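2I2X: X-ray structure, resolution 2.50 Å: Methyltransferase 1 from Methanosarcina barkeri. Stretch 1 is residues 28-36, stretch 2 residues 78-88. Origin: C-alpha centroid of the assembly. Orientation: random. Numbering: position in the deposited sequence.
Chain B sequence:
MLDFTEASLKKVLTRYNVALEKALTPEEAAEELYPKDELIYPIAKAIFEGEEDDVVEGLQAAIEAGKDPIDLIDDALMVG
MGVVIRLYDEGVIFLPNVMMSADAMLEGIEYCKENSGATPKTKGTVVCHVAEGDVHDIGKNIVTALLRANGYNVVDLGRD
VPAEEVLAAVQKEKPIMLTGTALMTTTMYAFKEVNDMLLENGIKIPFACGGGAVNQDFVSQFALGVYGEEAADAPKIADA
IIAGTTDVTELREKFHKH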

ATOM      1  N   GLU B  28      -0.540 -28.667  34.078  1.00 40.63           N
ATOM      2  CA  GLU B  28       0.652 -28.765  34.940  1.00 41.49           C
ATOM      3  C   GLU B  28       1.243 -27.428  35.385  1.00 42.06           C
ATOM      4  O   GLU B  28       1.829 -27.339  36.461  1.00 42.15           O
ATOM      5  CB  GLU B  28       1.763 -29.550  34.255  1.00 41.17           C
ATOM      6  CG  GLU B  28       1.348 -30.888  33.717  1.00 42.18           C
ATOM      7  CD  GLU B  28       2.359 -31.455  32.739  1.00 44.11           C
ATOM      8  OE1 GLU B  28       3.176 -30.671  32.178  1.00 44.95           O
ATOM      9  OE2 GLU B  28       2.332 -32.689  32.531  1.00 43.92           O
ATOM     10  N   ALA B  29       1.118 -26.405  34.545  1.00 43.03           N
ATOM     11  CA  ALA B  29       1.691 -25.091  34.843  1.00 43.49           C
ATOM     12  C   ALA B  29       0.888 -24.338  35.911  1.00 43.89           C
ATOM     13  O   ALA B  29       1.475 -23.675  36.763  1.00 43.70           O
ATOM     14  CB  ALA B  29       1.822 -24.266  33.572  1.00 43.29           C
ATOM     15  N   ALA B  30      -0.445 -24.435  35.847  1.00 44.62           N
ATOM     16  CA  ALA B  30      -1.329 -23.912  36.905  1.00 45.67           C
ATOM     17  C   ALA B  30      -1.083 -24.639  38.235  1.00 46.41           C
ATOM     18  O   ALA B  30      -1.024 -24.009  39.288  1.00 46.17           O
ATOM     19  CB  ALA B  30      -2.799 -24.020  36.502  1.00 45.06           C
ATOM     20  N   GLU B  31      -0.928 -25.960  38.149  1.00 47.53           N
ATOM     21  CA  GLU B  31      -0.579 -26.825  39.272  1.00 48.95           C
ATOM     22  C   GLU B  31       0.582 -26.265  40.096  1.00 49.63           C
ATOM     23  O   GLU B  31       0.433 -26.043  41.290  1.00 50.00           O
ATOM     24  CB  GLU B  31      -0.277 -28.245  38.771  1.00 49.05           C
ATOM     25  CG  GLU B  31      -0.444 -29.352  39.802  1.00 50.38           C
ATOM     26  CD  GLU B  31      -1.803 -29.339  40.523  1.00 52.14           C
ATOM     27  OE1 GLU B  31      -2.871 -29.117  39.887  1.00 52.14           O
ATOM     28  OE2 GLU B  31      -1.784 -29.564  41.752  1.00 52.86           O
ATOM     29  N   GLU B  32       1.719 -26.018  39.452  1.00 50.43           N
ATOM     30  CA  GLU B  32       2.869 -25.363  40.089  1.00 51.22           C
ATOM     31  C   GLU B  32       2.542 -24.057  40.851  1.00 51.60           C
ATOM     32  O   GLU B  32       3.241 -23.707  41.800  1.00 51.51           O
ATOM     33  CB  GLU B  32       3.943 -25.050  39.042  1.00 51.18           C
ATOM     34  CG  GLU B  32       4.623 -26.247  38.408  1.00 51.73           C
ATOM     35  CD  GLU B  32       5.864 -25.836  37.629  1.00 53.18           C
ATOM     36  OE1 GLU B  32       6.004 -24.622  37.346  1.00 53.56           O
ATOM     37  OE2 GLU B  32       6.701 -26.717  37.301  1.00 53.20           O
ATOM     38  N   LEU B  33       1.491 -23.348  40.438  1.00 52.21           N
ATOM     39  CA  LEU B  33       1.201 -22.011  40.978  1.00 52.94           C
ATOM     40  C   LEU B  33       0.036 -21.930  41.987  1.00 53.70           C
ATOM     41  O   LEU B  33      -0.110 -20.920  42.692  1.00 53.56           O
ATOM     42  CB  LEU B  33       0.997 -21.002  39.843  1.00 52.62           C
ATOM     43  CG  LEU B  33       2.105 -20.897  38.795  1.00 52.24           C
ATOM     44  CD1 LEU B  33       1.650 -19.973  37.696  1.00 52.02           C
ATOM     45  CD2 LEU B  33       3.434 -20.429  39.394  1.00 51.42           C
ATOM     46  N   TYR B  34      -0.774 -22.989  42.050  1.00 54.71           N
ATOM     47  CA  TYR B  34      -1.902 -23.084  42.984  1.00 56.03           C
ATOM     48  C   TYR B  34      -1.452 -22.961  44.445  1.00 57.56           C
ATOM     49  O   TYR B  34      -0.443 -23.571  44.833  1.00 57.80           O
ATOM     50  CB  TYR B  34      -2.614 -24.433  42.823  1.00 55.45           C
ATOM     51  CG  TYR B  34      -3.463 -24.607  41.582  1.00 54.76           C
ATOM     52  CD1 TYR B  34      -3.531 -25.841  40.940  1.00 54.32           C
ATOM     53  CD2 TYR B  34      -4.209 -23.550  41.060  1.00 53.85           C
ATOM     54  CE1 TYR B  34      -4.316 -26.017  39.807  1.00 53.95           C
ATOM     55  CE2 TYR B  34      -4.995 -23.716  39.928  1.00 53.45           C
ATOM     56  CZ  TYR B  34      -5.048 -24.950  39.307  1.00 53.39           C
ATOM     57  OH  TYR B  34      -5.828 -25.116  38.184  1.00 53.64           O
ATOM     58  N   PRO B  35      -2.186 -22.181  45.265  1.00 58.93           N
ATOM     59  CA  PRO B  35      -1.923 -22.245  46.708  1.00 60.15           C
ATOM     60  C   PRO B  35      -2.229 -23.652  47.234  1.00 61.50           C
ATOM     61  O   PRO B  35      -3.326 -24.174  46.990  1.00 61.44           O
ATOM     62  CB  PRO B  35      -2.905 -21.226  47.296  1.00 59.88           C
ATOM     63  CG  PRO B  35      -3.972 -21.081  46.264  1.00 59.73           C
ATOM     64  CD  PRO B  35      -3.261 -21.226  44.944  1.00 59.03           C
ATOM     65  N   LYS B  36      -1.265 -24.270  47.922  1.00 63.02           N
ATOM     66  CA  LYS B  36      -1.457 -25.636  48.434  1.00 64.77           C
ATOM     67  C   LYS B  36      -2.125 -25.633  49.815  1.00 65.57           C
ATOM     68  O   LYS B  36      -1.783 -26.420  50.691  1.00 65.78           O
ATOM     69  CB  LYS B  36      -0.148 -26.444  48.414  1.00 64.86           C
ATOM     70  CG  LYS B  36       0.970 -25.893  49.285  1.00 66.30           C
ATOM     71  CD  LYS B  36       1.770 -24.800  48.587  1.00 68.53           C
ATOM     72  CE  LYS B  36       2.762 -24.176  49.564  1.00 69.60           C
ATOM     73  NZ  LYS B  36       3.696 -23.230  48.891  1.00 70.48           N
ATOM     74  N   MET B  78      -9.200 -14.085  44.227  1.00 69.67           N
ATOM     75  CA  MET B  78      -8.137 -13.246  43.659  1.00 68.52           C
ATOM     76  C   MET B  78      -6.825 -14.004  43.476  1.00 67.45           C
ATOM     77  O   MET B  78      -5.985 -13.617  42.662  1.00 67.38           O
ATOM     78  CB  MET B  78      -7.877 -12.006  44.529  1.00 68.63           C
ATOM     79  CG  MET B  78      -8.837 -10.837  44.316  1.00 69.68           C
ATOM     80  SD  MET B  78      -8.702  -9.961  42.730  1.00 71.17           S
ATOM     81  CE  MET B  78      -7.057  -9.245  42.879  1.00 71.39           C
ATOM     82  N   VAL B  79      -6.645 -15.069  44.247  1.00 66.02           N
ATOM     83  CA  VAL B  79      -5.418 -15.852  44.173  1.00 64.77           C
ATOM     84  C   VAL B  79      -5.485 -16.803  42.973  1.00 63.66           C
ATOM     85  O   VAL B  79      -4.502 -16.960  42.251  1.00 63.43           O
ATOM     86  CB  VAL B  79      -5.109 -16.603  45.515  1.00 64.88           C
ATOM     87  CG1 VAL B  79      -3.786 -17.348  45.433  1.00 64.78           C
ATOM     88  CG2 VAL B  79      -5.082 -15.626  46.697  1.00 64.59           C
ATOM     89  N   GLY B  80      -6.648 -17.418  42.767  1.00 62.43           N
ATOM     90  CA  GLY B  80      -6.888 -18.269  41.605  1.00 61.11           C
ATOM     91  C   GLY B  80      -6.812 -17.464  40.316  1.00 60.18           C
ATOM     92  O   GLY B  80      -6.146 -17.861  39.353  1.00 60.10           O
ATOM     93  N   MET B  81      -7.493 -16.321  40.310  1.00 58.81           N
ATOM     94  CA  MET B  81      -7.462 -15.393  39.184  1.00 57.29           C
ATOM     95  C   MET B  81      -6.045 -14.902  38.869  1.00 56.16           C
ATOM     96  O   MET B  81      -5.714 -14.679  37.708  1.00 56.55           O
ATOM     97  CB  MET B  81      -8.389 -14.207  39.453  1.00 57.31           C
ATOM     98  CG  MET B  81      -8.823 -13.455  38.212  1.00 57.68           C
ATOM     99  SD  MET B  81      -9.700 -14.495  37.017  1.00 58.57           S
ATOM    100  CE  MET B  81      -9.861 -13.351  35.661  1.00 57.83           C
ATOM    101  N   GLY B  82      -5.208 -14.748  39.893  1.00 54.50           N
ATOM    102  CA  GLY B  82      -3.830 -14.282  39.707  1.00 52.22           C
ATOM    103  C   GLY B  82      -2.933 -15.327  39.067  1.00 50.66           C
ATOM    104  O   GLY B  82      -1.904 -14.998  38.482  1.00 50.21           O
ATOM    105  N   VAL B  83      -3.319 -16.591  39.206  1.00 49.17           N
ATOM    106  CA  VAL B  83      -2.671 -17.681  38.502  1.00 47.92           C
ATOM    107  C   VAL B  83      -3.025 -17.559  37.020  1.00 47.33           C
ATOM    108  O   VAL B  83      -2.164 -17.654  36.153  1.00 47.21           O
ATOM    109  CB  VAL B  83      -3.127 -19.047  39.055  1.00 47.85           C
ATOM    110  CG1 VAL B  83      -2.575 -20.191  38.221  1.00 47.20           C
ATOM    111  CG2 VAL B  83      -2.706 -19.200  40.521  1.00 47.85           C
ATOM    112  N   VAL B  84      -4.302 -17.309  36.761  1.00 46.31           N
ATOM    113  CA  VAL B  84      -4.856 -17.200  35.427  1.00 45.49           C
ATOM    114  C   VAL B  84      -4.199 -16.073  34.643  1.00 45.15           C
ATOM    115  O   VAL B  84      -3.820 -16.262  33.495  1.00 45.25           O
ATOM    116  CB  VAL B  84      -6.397 -17.017  35.504  1.00 45.56           C
ATOM    117  CG1 VAL B  84      -7.009 -16.748  34.148  1.00 45.21           C
ATOM    118  CG2 VAL B  84      -7.025 -18.254  36.123  1.00 45.21           C
ATOM    119  N   ILE B  85      -4.042 -14.915  35.275  1.00 44.67           N
ATOM    120  CA  ILE B  85      -3.384 -13.756  34.652  1.00 44.00           C
ATOM    121  C   ILE B  85      -1.887 -13.976  34.399  1.00 42.97           C
ATOM    122  O   ILE B  85      -1.349 -13.514  33.379  1.00 42.95           O
ATOM    123  CB  ILE B  85      -3.584 -12.494  35.512  1.00 44.54           C
ATOM    124  CG1 ILE B  85      -5.073 -12.189  35.635  1.00 46.33           C
ATOM    125  CG2 ILE B  85      -2.833 -11.277  34.942  1.00 44.62           C
ATOM    126  CD1 ILE B  85      -5.459 -11.831  37.068  1.00 50.67           C
ATOM    127  N   ARG B  86      -1.213 -14.668  35.317  1.00 41.47           N
ATOM    128  CA  ARG B  86       0.211 -14.957  35.154  1.00 40.22           C
ATOM    129  C   ARG B  86       0.420 -15.832  33.903  1.00 38.81           C
ATOM    130  O   ARG B  86       1.248 -15.525  33.037  1.00 38.34           O
ATOM    131  CB  ARG B  86       0.766 -15.617  36.416  1.00 40.55           C
ATOM    132  CG  ARG B  86       2.132 -16.284  36.272  1.00 42.35           C
ATOM    133  CD  ARG B  86       3.257 -15.529  36.986  1.00 45.76           C
ATOM    134  NE  ARG B  86       4.365 -16.437  37.306  1.00 46.92           N
ATOM    135  CZ  ARG B  86       4.583 -16.982  38.502  1.00 46.93           C
ATOM    136  NH1 ARG B  86       3.790 -16.702  39.529  1.00 48.66           N
ATOM    137  NH2 ARG B  86       5.604 -17.806  38.676  1.00 45.66           N
ATOM    138  N   LEU B  87      -0.360 -16.904  33.813  1.00 37.01           N
ATOM    139  CA  LEU B  87      -0.296 -17.813  32.688  1.00 35.41           C
ATOM    140  C   LEU B  87      -0.719 -17.164  31.373  1.00 34.91           C
ATOM    141  O   LEU B  87      -0.103 -17.415  30.341  1.00 35.15           O
ATOM    142  CB  LEU B  87      -1.099 -19.076  32.970  1.00 34.84           C
ATOM    143  CG  LEU B  87      -0.604 -19.859  34.183  1.00 34.15           C
ATOM    144  CD1 LEU B  87      -1.559 -21.002  34.485  1.00 34.34           C
ATOM    145  CD2 LEU B  87       0.838 -20.356  34.022  1.00 31.53           C
ATOM    146  N   TYR B  88      -1.749 -16.325  31.405  1.00 34.00           N
ATOM    147  CA  TYR B  88      -2.085 -15.522  30.242  1.00 32.98           C
ATOM    148  C   TYR B  88      -0.891 -14.668  29.811  1.00 33.30           C
ATOM    149  O   TYR B  88      -0.520 -14.676  28.630  1.00 33.65           O
ATOM    150  CB  TYR B  88      -3.303 -14.655  30.513  1.00 32.12           C
ATOM    151  CG  TYR B  88      -3.738 -13.813  29.338  1.00 30.73           C
ATOM    152  CD1 TYR B  88      -4.050 -14.400  28.107  1.00 28.65           C
ATOM    153  CD2 TYR B  88      -3.844 -12.427  29.451  1.00 29.05           C
ATOM    154  CE1 TYR B  88      -4.447 -13.628  27.024  1.00 27.34           C
ATOM    155  CE2 TYR B  88      -4.244 -11.642  28.361  1.00 28.26           C
ATOM    156  CZ  TYR B  88      -4.544 -12.250  27.159  1.00 27.48           C
ATOM    157  OH  TYR B  88      -4.939 -11.494  26.094  1.00 27.77           O
TER

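Stretch 2 is helical throughout, and it packs against the helix of stretch 1 and the loop that follows it. The two helix axes approach to 10.0 Å, with an angle of 133° between their N-to-C directions. The helices therefore run in roughly opposing senses but cross obliquely. No hydrogen bond links the two stretches. The contact is made by apolar side chains, with one arginine at its margin, and it buries 397 Å² in total.

Met78 does not reach stretch 1. Val79 is the first residue to touch it. Its CB points toward stretch 1, and its CG1 lies 3.8 Å from CG of Pro35. The proline ring meets the valine beyond the helix of stretch 1, so the contact extends into the loop.

Gly80, Met81 and Gly82 make no contact with stretch 1. The next residue to touch it, Val83, comes one helical turn after Val79. The Val83 amide N donates to Val79 O at 3.3 Å, which ties the two turns together.

Val83 sits at the middle of the contact. Of the residues in stretch 2, it has the largest area covered by stretch 1, 71 Å². Its CA lies 6.3 Å from CA of Leu33, close enough for short side chains to meet near the backbone. Val83 CG1 is 4.0 Å from Leu33 CB and 4.1 Å from Ala30 CA. Val83 CG2 lies 3.8 Å from Leu33 O, a van der Waals approach to the backbone.

Val84 points away from stretch 1, and Ile85 is out of reach. Arg86 points toward it. The Arg86 NH2 atom is 3.5 Å from Leu33 CD2, and this methyl lies over one face of the guanidinium. The group is flat, so a methyl can pack on its face without taking the place of a hydrogen-bond partner in its plane. Arg86 NE is hydrogen-bonded to a residue just outside one of the stretches.

Leu87 follows Val83 by another turn, and its N donates to Val83 O at 3.0 Å. Its two methyls reach different neighbours most closely. Leu87 CD1 is 3.8 Å from both CA and CB of Ala30. Leu87 CD2 lies 3.8 Å from Leu33 CD1 and 4.1 Å from Ala29 CB. At Ala30 the leucine methyl reaches the backbone CA as well as the small side chain.

Tyr88 is out of reach. Leu33 is the residue most covered in the whole contact, at 97 Å², and it touches Val83, Arg86 and Leu87.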